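Local coordinates for protein fructokinase (PDB 3LJS) that probably phosphorylates fructose with ATP, as a sugar kinase of the PfkB carbohydrate kinase family, at residues C136-T141 with D166-P171; F105-P110 with P171-N176. One frame throughout, in Å; residues are numbered along the deposited sequence.

Interaction 1 is largely buried and lies in the main domain, where two loops leave the C-terminal ends of the adjacent parallel strands 130-136 and 162-166. Interaction 2 lies farther out, at the surface, and joins the lid strand 103-108 to the loop that continues from 166-171. The two share P171 and touch partly through R109, which probably hydrogen-bonds N138 and T141 of interaction 1. Their chemistry differs with place. Residues 136-141 and 166-171 meet mainly through polar groups, with a water and a phosphate at the more open end. Residues 105-110 and 171-176 meet through apolar side chains, and a water supplies the polar link between them.

Interaction 1: C136-T141 with D166-P171; sequences CSNSMT and DLNFRP. With PO4 (phosphate ion), chain C.
S137 grips the backbone of L167 twice. Its N and its OG both donate to L167 O, with S137 N at 3.0 Å and S137 OG at 2.7 Å from that oxygen. The two donors come from opposite faces of the carbonyl plane. OG lies between the backbone N and the carbonyl carbon (chi1 72°), and this turns it to the same acceptor as its own N-H. S137 OG also sits at the edge of the F169 ring, 4.1 Å from F169 CD1. This is the tight part of the contact. C136 closes it on one side: C136 CA makes a CH-O contact of 3.2 Å with D166 O, and C136 SG packs 4.1 Å from D166 CB.

The other side is looser and wetter. N138 ND2 gives only a weak bond to N168 OD1, at 3.3 Å. The two amide planes stand 88° apart. The stronger partner of N138 ND2 is E12. One water joins S137 OG, N138 OD1 and R170 N. A phosphate ion is bound at the side-chain ends of N168 and R170. N168 ND2 donates to its O2 at 2.7 Å, and R170 NH2 bonds O3 weakly. The phosphate probably came from the crystallisation liquor. The R170 chain bends at CD (chi2 -68°). R170 NH1 donates to F169 O at 3.0 Å, from above the carbonyl plane. N168 OD1 lies over the centre of the guanidinium face. R170 binds ATP in a structure of this protein. None is bound here, but this end probably borders the nucleotide site.

Both loops follow neighbouring parallel strands of the central sheet, 130-136 and 162-166. Helix 38-49 packs on C136 and N168. Helix 181-189 covers S137, L167 and F169 through L184, and helix 143-158 lies against S139 and M140.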
ATOM      1  N   CYS B 136      15.714  10.856  11.963  1.00 18.97           N
ATOM      2  CA  CYS B 136      14.478  10.892  12.748  1.00 20.14           C
ATOM      3  C   CYS B 136      14.248   9.497  13.333  1.00 19.42           C
ATOM      4  O   CYS B 136      14.925   8.555  12.939  1.00 20.25           O
ATOM      5  CB  CYS B 136      13.306  11.306  11.853  1.00 21.18           C
ATOM      6  SG  CYS B 136      13.465  13.015  11.222  1.00 28.98           S
ATOM      7  N   SER B 137      13.301   9.353  14.258  1.00 19.16           N
ATOM      8  CA  SER B 137      13.078   8.045  14.885  1.00 21.01           C
ATOM      9  C   SER B 137      12.370   6.994  14.031  1.00 21.56           C
ATOM     10  O   SER B 137      12.337   5.819  14.401  1.00 22.50           O
ATOM     11  CB  SER B 137      12.325   8.201  16.215  1.00 19.87           C
ATOM     12  OG  SER B 137      10.971   8.557  16.004  1.00 20.94           O
ATOM     13  N   ASN B 138      11.812   7.390  12.893  1.00 21.40           N
ATOM     14  CA  ASN B 138      11.122   6.416  12.053  1.00 22.97           C
ATOM     15  C   ASN B 138      12.067   5.362  11.499  1.00 22.37           C
ATOM     16  O   ASN B 138      11.645   4.249  11.184  1.00 23.41           O
ATOM     17  CB  ASN B 138      10.373   7.118  10.924  1.00 23.77           C
ATOM     18  CG  ASN B 138       9.253   7.988  11.448  1.00 30.55           C
ATOM     19  OD1 ASN B 138       8.451   7.546  12.276  1.00 26.80           O
ATOM     20  ND2 ASN B 138       9.193   9.235  10.980  1.00 34.06           N
ATOM     21  N   SER B 139      13.347   5.701  11.396  1.00 21.14           N
ATOM     22  CA  SER B 139      14.332   4.738  10.910  1.00 21.61           C
ATOM     23  C   SER B 139      14.888   3.936  12.093  1.00 21.60           C
ATOM     24  O   SER B 139      16.015   3.439  12.050  1.00 20.96           O
ATOM     25  CB  SER B 139      15.469   5.449  10.163  1.00 20.12           C
ATOM     26  OG  SER B 139      16.170   6.343  11.008  1.00 21.17           O
HETATM   27  N   MSE B 140      14.082   3.815  13.145  1.00 22.95           N
HETATM   28  CA  MSE B 140      14.462   3.057  14.338  1.00 24.21           C
HETATM   29  C   MSE B 140      13.327   2.113  14.747  1.00 24.84           C
HETATM   30  O   MSE B 140      13.350   1.544  15.840  1.00 24.12           O
HETATM   31  CB  MSE B 140      14.747   4.002  15.511  1.00 25.33           C
HETATM   32  CG  MSE B 140      15.925   4.939  15.311  1.00 29.03           C
HETATM   33 SE   MSE B 140      16.131   6.185  16.802  1.00 38.01          SE
HETATM   34  CE  MSE B 140      17.598   7.219  16.058  1.00 29.73           C
ATOM     35  N   THR B 141      12.344   1.947  13.867  1.00 23.98           N
ATOM     36  CA  THR B 141      11.179   1.114  14.162  1.00 24.14           C
ATOM     37  C   THR B 141      11.421  -0.392  14.320  1.00 24.77           C
ATOM     38  O   THR B 141      10.549  -1.110  14.807  1.00 24.39           O
ATOM     39  CB  THR B 141      10.063   1.371  13.126  1.00 22.86           C
ATOM     40  OG1 THR B 141      10.600   1.272  11.804  1.00 21.27           O
ATOM     41  CG2 THR B 141       9.488   2.764  13.321  1.00 23.83           C
ATOM     42  N   ASP B 166      15.757  14.790  15.016  1.00 19.73           N
ATOM     43  CA  ASP B 166      14.408  15.307  15.241  1.00 21.73           C
ATOM     44  C   ASP B 166      13.606  14.048  15.572  1.00 21.03           C
ATOM     45  O   ASP B 166      13.350  13.225  14.693  1.00 19.29           O
ATOM     46  CB  ASP B 166      13.869  15.972  13.967  1.00 23.68           C
ATOM     47  CG  ASP B 166      12.480  16.574  14.154  1.00 28.54           C
ATOM     48  OD1 ASP B 166      11.940  17.130  13.172  1.00 31.00           O
ATOM     49  OD2 ASP B 166      11.923  16.496  15.272  1.00 27.30           O
ATOM     50  N   LEU B 167      13.233  13.894  16.839  1.00 21.44           N
ATOM     51  CA  LEU B 167      12.515  12.701  17.281  1.00 23.62           C
ATOM     52  C   LEU B 167      11.438  12.286  16.292  1.00 23.99           C
ATOM     53  O   LEU B 167      11.488  11.183  15.735  1.00 24.17           O
ATOM     54  CB  LEU B 167      11.910  12.922  18.672  1.00 25.45           C
ATOM     55  CG  LEU B 167      11.866  11.663  19.546  1.00 27.85           C
ATOM     56  CD1 LEU B 167      13.279  11.151  19.758  1.00 31.29           C
ATOM     57  CD2 LEU B 167      11.217  11.965  20.886  1.00 27.06           C
ATOM     58  N   ASN B 168      10.462  13.161  16.072  1.00 24.31           N
ATOM     59  CA  ASN B 168       9.400  12.864  15.122  1.00 26.35           C
ATOM     60  C   ASN B 168       8.790  11.497  15.458  1.00 26.01           C
ATOM     61  O   ASN B 168       8.565  10.663  14.579  1.00 24.75           O
ATOM     62  CB  ASN B 168       9.993  12.851  13.714  1.00 29.65           C
ATOM     63  CG  ASN B 168       8.980  13.187  12.656  1.00 33.91           C
ATOM     64  OD1 ASN B 168       8.457  12.302  11.971  1.00 39.43           O
ATOM     65  ND2 ASN B 168       8.682  14.474  12.515  1.00 32.53           N
ATOM     66  N   PHE B 169       8.524  11.287  16.742  1.00 24.94           N
ATOM     67  CA  PHE B 169       7.976  10.027  17.233  1.00 26.03           C
ATOM     68  C   PHE B 169       6.550   9.732  16.762  1.00 26.01           C
ATOM     69  O   PHE B 169       5.623  10.498  17.016  1.00 25.35           O
ATOM     70  CB  PHE B 169       8.043  10.019  18.765  1.00 26.56           C
ATOM     71  CG  PHE B 169       7.716   8.693  19.389  1.00 26.07           C
ATOM     72  CD1 PHE B 169       8.137   7.504  18.804  1.00 26.10           C
ATOM     73  CD2 PHE B 169       7.011   8.636  20.591  1.00 27.47           C
ATOM     74  CE1 PHE B 169       7.859   6.272  19.407  1.00 28.73           C
ATOM     75  CE2 PHE B 169       6.728   7.413  21.203  1.00 28.21           C
ATOM     76  CZ  PHE B 169       7.152   6.229  20.612  1.00 27.87           C
ATOM     77  N   ARG B 170       6.394   8.605  16.073  1.00 25.49           N
ATOM     78  CA  ARG B 170       5.097   8.173  15.562  1.00 27.39           C
ATOM     79  C   ARG B 170       4.858   6.739  16.041  1.00 26.98           C
ATOM     80  O   ARG B 170       5.207   5.775  15.354  1.00 24.18           O
ATOM     81  CB  ARG B 170       5.096   8.233  14.036  1.00 28.55           C
ATOM     82  CG  ARG B 170       5.354   9.629  13.479  1.00 36.50           C
ATOM     83  CD  ARG B 170       4.198  10.573  13.773  1.00 40.04           C
ATOM     84  NE  ARG B 170       4.422  11.906  13.218  1.00 44.95           N
ATOM     85  CZ  ARG B 170       5.141  12.861  13.804  1.00 46.13           C
ATOM     86  NH1 ARG B 170       5.713  12.642  14.981  1.00 46.86           N
ATOM     87  NH2 ARG B 170       5.290  14.038  13.208  1.00 47.58           N
ATOM     88  N   PRO B 171       4.265   6.589  17.237  1.00 28.28           N
ATOM     89  CA  PRO B 171       3.952   5.309  17.884  1.00 29.93           C
ATOM     90  C   PRO B 171       3.316   4.253  16.979  1.00 30.95           C
ATOM     91  O   PRO B 171       3.602   3.066  17.116  1.00 30.22           O
ATOM     92  CB  PRO B 171       3.023   5.719  19.023  1.00 30.22           C
ATOM     93  CG  PRO B 171       3.529   7.069  19.394  1.00 31.23           C
ATOM     94  CD  PRO B 171       3.753   7.714  18.041  1.00 28.98           C
TER
HETATM   95  P   PO4 C 501       6.409  14.822   9.378  1.00 70.90           P
HETATM   96  O1  PO4 C 501       5.350  15.845   9.182  1.00 71.27           O
HETATM   97  O2  PO4 C 501       7.499  15.390  10.211  1.00 70.53           O
HETATM   98  O3  PO4 C 501       5.830  13.635  10.062  1.00 71.61           O
HETATM   99  O4  PO4 C 501       6.955  14.415   8.057  1.00 70.65           O
HETATM  100  O   HOH W   1       8.751   7.146  15.088  1.00 21.34           O

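Interaction 2: F105-P110 with P171-N176; sequences FSFYRP and PMLWPN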
ATOM      1  N   PHE B 105      -4.669   7.868   9.890  1.00 51.37           N
ATOM      2  CA  PHE B 105      -3.452   7.382   9.245  1.00 48.58           C
ATOM      3  C   PHE B 105      -3.434   5.861   9.071  1.00 46.40           C
ATOM      4  O   PHE B 105      -3.731   5.117  10.002  1.00 46.68           O
ATOM      5  CB  PHE B 105      -2.228   7.801  10.060  1.00 49.84           C
ATOM      6  CG  PHE B 105      -1.923   9.267   9.985  1.00 50.96           C
ATOM      7  CD1 PHE B 105      -1.434   9.826   8.808  1.00 51.67           C
ATOM      8  CD2 PHE B 105      -2.123  10.091  11.086  1.00 51.29           C
ATOM      9  CE1 PHE B 105      -1.148  11.187   8.730  1.00 51.52           C
ATOM     10  CE2 PHE B 105      -1.841  11.453  11.018  1.00 51.09           C
ATOM     11  CZ  PHE B 105      -1.352  12.000   9.837  1.00 51.25           C
ATOM     12  N   SER B 106      -3.085   5.413   7.869  1.00 42.55           N
ATOM     13  CA  SER B 106      -2.997   3.991   7.562  1.00 38.87           C
ATOM     14  C   SER B 106      -1.688   3.757   6.814  1.00 35.87           C
ATOM     15  O   SER B 106      -1.561   4.100   5.636  1.00 34.98           O
ATOM     16  CB  SER B 106      -4.181   3.549   6.699  1.00 41.17           C
ATOM     17  OG  SER B 106      -4.078   2.171   6.372  1.00 42.40           O
ATOM     18  N   PHE B 107      -0.718   3.169   7.504  1.00 30.43           N
ATOM     19  CA  PHE B 107       0.592   2.923   6.917  1.00 27.77           C
ATOM     20  C   PHE B 107       0.807   1.526   6.355  1.00 27.01           C
ATOM     21  O   PHE B 107       0.372   0.531   6.939  1.00 27.20           O
ATOM     22  CB  PHE B 107       1.685   3.163   7.963  1.00 28.45           C
ATOM     23  CG  PHE B 107       1.743   4.568   8.481  1.00 28.00           C
ATOM     24  CD1 PHE B 107       2.368   5.568   7.748  1.00 29.49           C
ATOM     25  CD2 PHE B 107       1.186   4.887   9.716  1.00 30.35           C
ATOM     26  CE1 PHE B 107       2.442   6.874   8.236  1.00 30.84           C
ATOM     27  CE2 PHE B 107       1.253   6.187  10.214  1.00 31.82           C
ATOM     28  CZ  PHE B 107       1.884   7.183   9.470  1.00 30.81           C
ATOM     29  N   TYR B 108       1.484   1.462   5.214  1.00 24.06           N
ATOM     30  CA  TYR B 108       1.850   0.191   4.615  1.00 24.35           C
ATOM     31  C   TYR B 108       3.356   0.177   4.856  1.00 25.85           C
ATOM     32  O   TYR B 108       4.152   0.465   3.952  1.00 20.72           O
ATOM     33  CB  TYR B 108       1.510   0.163   3.115  1.00 23.71           C
ATOM     34  CG  TYR B 108       0.052  -0.175   2.870  1.00 22.59           C
ATOM     35  CD1 TYR B 108      -0.325  -1.439   2.406  1.00 22.50           C
ATOM     36  CD2 TYR B 108      -0.956   0.729   3.211  1.00 22.46           C
ATOM     37  CE1 TYR B 108      -1.675  -1.793   2.298  1.00 22.12           C
ATOM     38  CE2 TYR B 108      -2.306   0.383   3.110  1.00 22.86           C
ATOM     39  CZ  TYR B 108      -2.655  -0.882   2.660  1.00 22.15           C
ATOM     40  OH  TYR B 108      -3.981  -1.244   2.622  1.00 21.40           O
ATOM     41  N   ARG B 109       3.744  -0.134   6.095  1.00 28.65           N
ATOM     42  CA  ARG B 109       5.158  -0.136   6.430  1.00 35.41           C
ATOM     43  C   ARG B 109       5.756  -1.141   7.421  1.00 41.73           C
ATOM     44  O   ARG B 109       6.940  -1.037   7.736  1.00 48.18           O
ATOM     45  CB  ARG B 109       5.587   1.280   6.837  1.00 30.76           C
ATOM     46  CG  ARG B 109       7.092   1.443   7.030  1.00 29.05           C
ATOM     47  CD  ARG B 109       7.460   2.900   7.152  1.00 27.07           C
ATOM     48  NE  ARG B 109       8.897   3.114   7.259  1.00 25.54           N
ATOM     49  CZ  ARG B 109       9.581   3.088   8.398  1.00 26.74           C
ATOM     50  NH1 ARG B 109       8.966   2.845   9.550  1.00 23.17           N
ATOM     51  NH2 ARG B 109      10.882   3.348   8.389  1.00 26.44           N
ATOM     52  N   PRO B 110       4.977  -2.092   7.969  1.00 46.59           N
ATOM     53  CA  PRO B 110       5.801  -2.928   8.852  1.00 45.61           C
ATOM     54  C   PRO B 110       6.973  -3.326   7.942  1.00 42.88           C
ATOM     55  O   PRO B 110       8.125  -3.322   8.373  1.00 44.87           O
ATOM     56  CB  PRO B 110       4.873  -4.088   9.195  1.00 49.56           C
ATOM     57  CG  PRO B 110       3.519  -3.414   9.231  1.00 49.89           C
ATOM     58  CD  PRO B 110       3.558  -2.500   8.008  1.00 49.10           C
ATOM     59  N   PRO B 171       4.265   6.589  17.237  1.00 28.28           N
ATOM     60  CA  PRO B 171       3.952   5.309  17.884  1.00 29.93           C
ATOM     61  C   PRO B 171       3.316   4.253  16.979  1.00 30.95           C
ATOM     62  O   PRO B 171       3.602   3.066  17.116  1.00 30.22           O
ATOM     63  CB  PRO B 171       3.023   5.719  19.023  1.00 30.22           C
ATOM     64  CG  PRO B 171       3.529   7.069  19.394  1.00 31.23           C
ATOM     65  CD  PRO B 171       3.753   7.714  18.041  1.00 28.98           C
HETATM   66  N   MSE B 172       2.458   4.688  16.061  1.00 32.41           N
HETATM   67  CA  MSE B 172       1.781   3.767  15.147  1.00 36.69           C
HETATM   68  C   MSE B 172       2.720   2.894  14.328  1.00 34.52           C
HETATM   69  O   MSE B 172       2.387   1.756  13.999  1.00 33.45           O
HETATM   70  CB  MSE B 172       0.887   4.536  14.175  1.00 42.38           C
HETATM   71  CG  MSE B 172      -0.402   5.057  14.766  1.00 53.39           C
HETATM   72 SE   MSE B 172      -1.481   5.885  13.387  1.00 70.65          SE
HETATM   73  CE  MSE B 172      -1.640   4.369  12.197  1.00 60.56           C
ATOM     74  N   LEU B 173       3.888   3.432  13.992  1.00 31.42           N
ATOM     75  CA  LEU B 173       4.862   2.712  13.181  1.00 27.54           C
ATOM     76  C   LEU B 173       5.720   1.693  13.925  1.00 26.98           C
ATOM     77  O   LEU B 173       6.497   0.963  13.307  1.00 25.03           O
ATOM     78  CB  LEU B 173       5.771   3.716  12.470  1.00 27.27           C
ATOM     79  CG  LEU B 173       5.107   4.582  11.400  1.00 26.41           C
ATOM     80  CD1 LEU B 173       6.090   5.632  10.896  1.00 26.32           C
ATOM     81  CD2 LEU B 173       4.643   3.690  10.256  1.00 26.33           C
ATOM     82  N   TRP B 174       5.584   1.642  15.247  1.00 26.45           N
ATOM     83  CA  TRP B 174       6.369   0.711  16.052  1.00 28.87           C
ATOM     84  C   TRP B 174       5.607  -0.579  16.359  1.00 31.21           C
ATOM     85  O   TRP B 174       4.387  -0.567  16.493  1.00 31.41           O
ATOM     86  CB  TRP B 174       6.795   1.388  17.356  1.00 26.62           C
ATOM     87  CG  TRP B 174       7.755   2.532  17.153  1.00 26.27           C
ATOM     88  CD1 TRP B 174       7.480   3.753  16.599  1.00 26.99           C
ATOM     89  CD2 TRP B 174       9.144   2.549  17.496  1.00 25.16           C
ATOM     90  NE1 TRP B 174       8.617   4.530  16.579  1.00 25.32           N
ATOM     91  CE2 TRP B 174       9.652   3.815  17.121  1.00 25.90           C
ATOM     92  CE3 TRP B 174      10.012   1.614  18.080  1.00 26.71           C
ATOM     93  CZ2 TRP B 174      10.990   4.174  17.318  1.00 25.07           C
ATOM     94  CZ3 TRP B 174      11.345   1.973  18.276  1.00 26.15           C
ATOM     95  CH2 TRP B 174      11.817   3.243  17.892  1.00 26.31           C
ATOM     96  N   PRO B 175       6.325  -1.711  16.479  1.00 34.26           N
ATOM     97  CA  PRO B 175       5.697  -3.007  16.770  1.00 36.97           C
ATOM     98  C   PRO B 175       4.863  -2.984  18.040  1.00 39.33           C
ATOM     99  O   PRO B 175       5.235  -2.362  19.036  1.00 39.09           O
ATOM    100  CB  PRO B 175       6.890  -3.953  16.884  1.00 36.91           C
ATOM    101  CG  PRO B 175       7.893  -3.341  15.966  1.00 36.35           C
ATOM    102  CD  PRO B 175       7.778  -1.871  16.301  1.00 34.84           C
ATOM    103  N   ASN B 176       3.730  -3.673  17.998  1.00 43.23           N
ATOM    104  CA  ASN B 176       2.830  -3.735  19.137  1.00 46.34           C
ATOM    105  C   ASN B 176       3.523  -4.363  20.340  1.00 46.32           C
ATOM    106  O   ASN B 176       4.319  -5.291  20.193  1.00 44.97           O
ATOM    107  CB  ASN B 176       1.589  -4.552  18.770  1.00 49.95           C
ATOM    108  CG  ASN B 176       0.306  -3.898  19.234  1.00 52.73           C
ATOM    109  OD1 ASN B 176       0.102  -3.683  20.429  1.00 55.91           O
ATOM    110  ND2 ASN B 176      -0.567  -3.572  18.287  1.00 55.02           N
TER
HETATM  111  O   HOH W   2       6.996   0.906  10.514  1.00 29.01           O
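L173 lays its CD2 methyl over one face of the F107 ring. This CH-pi contact is 3.8 Å from L173 CD2 to the F107 ring centroid, 23° off the normal. The methyl is displaced toward the rim, and its nearest atom is F107 CG at 3.5 Å. The two side chains cross at about a right angle.

M172, a selenomethionine, adds further apolar packing. Its chain bends at chi3 (58°), which brings CE to the edge of the same ring, 3.8 Å from F107 CD2. M172 SE rests 3.9 Å from F105 CB.

The polar link is through water. A water donates to L173 O at 2.8 Å and makes weak bonds with R109 O and NH1. The R109 guanidinium is held mainly by D114, with further bonds to N138 O and T141 OG1.

Strand 103-108 is the outermost strand of this chain's four-stranded sheet, beside strand 92-97. S106 and Y108 face the other way and meet the second subunit. Y108 OH hydrogen-bonds T90 O of that subunit. A small beta-sheet lid that leans on the main domain and meets a second subunit is typical of dimeric ribokinase-fold sugar kinases.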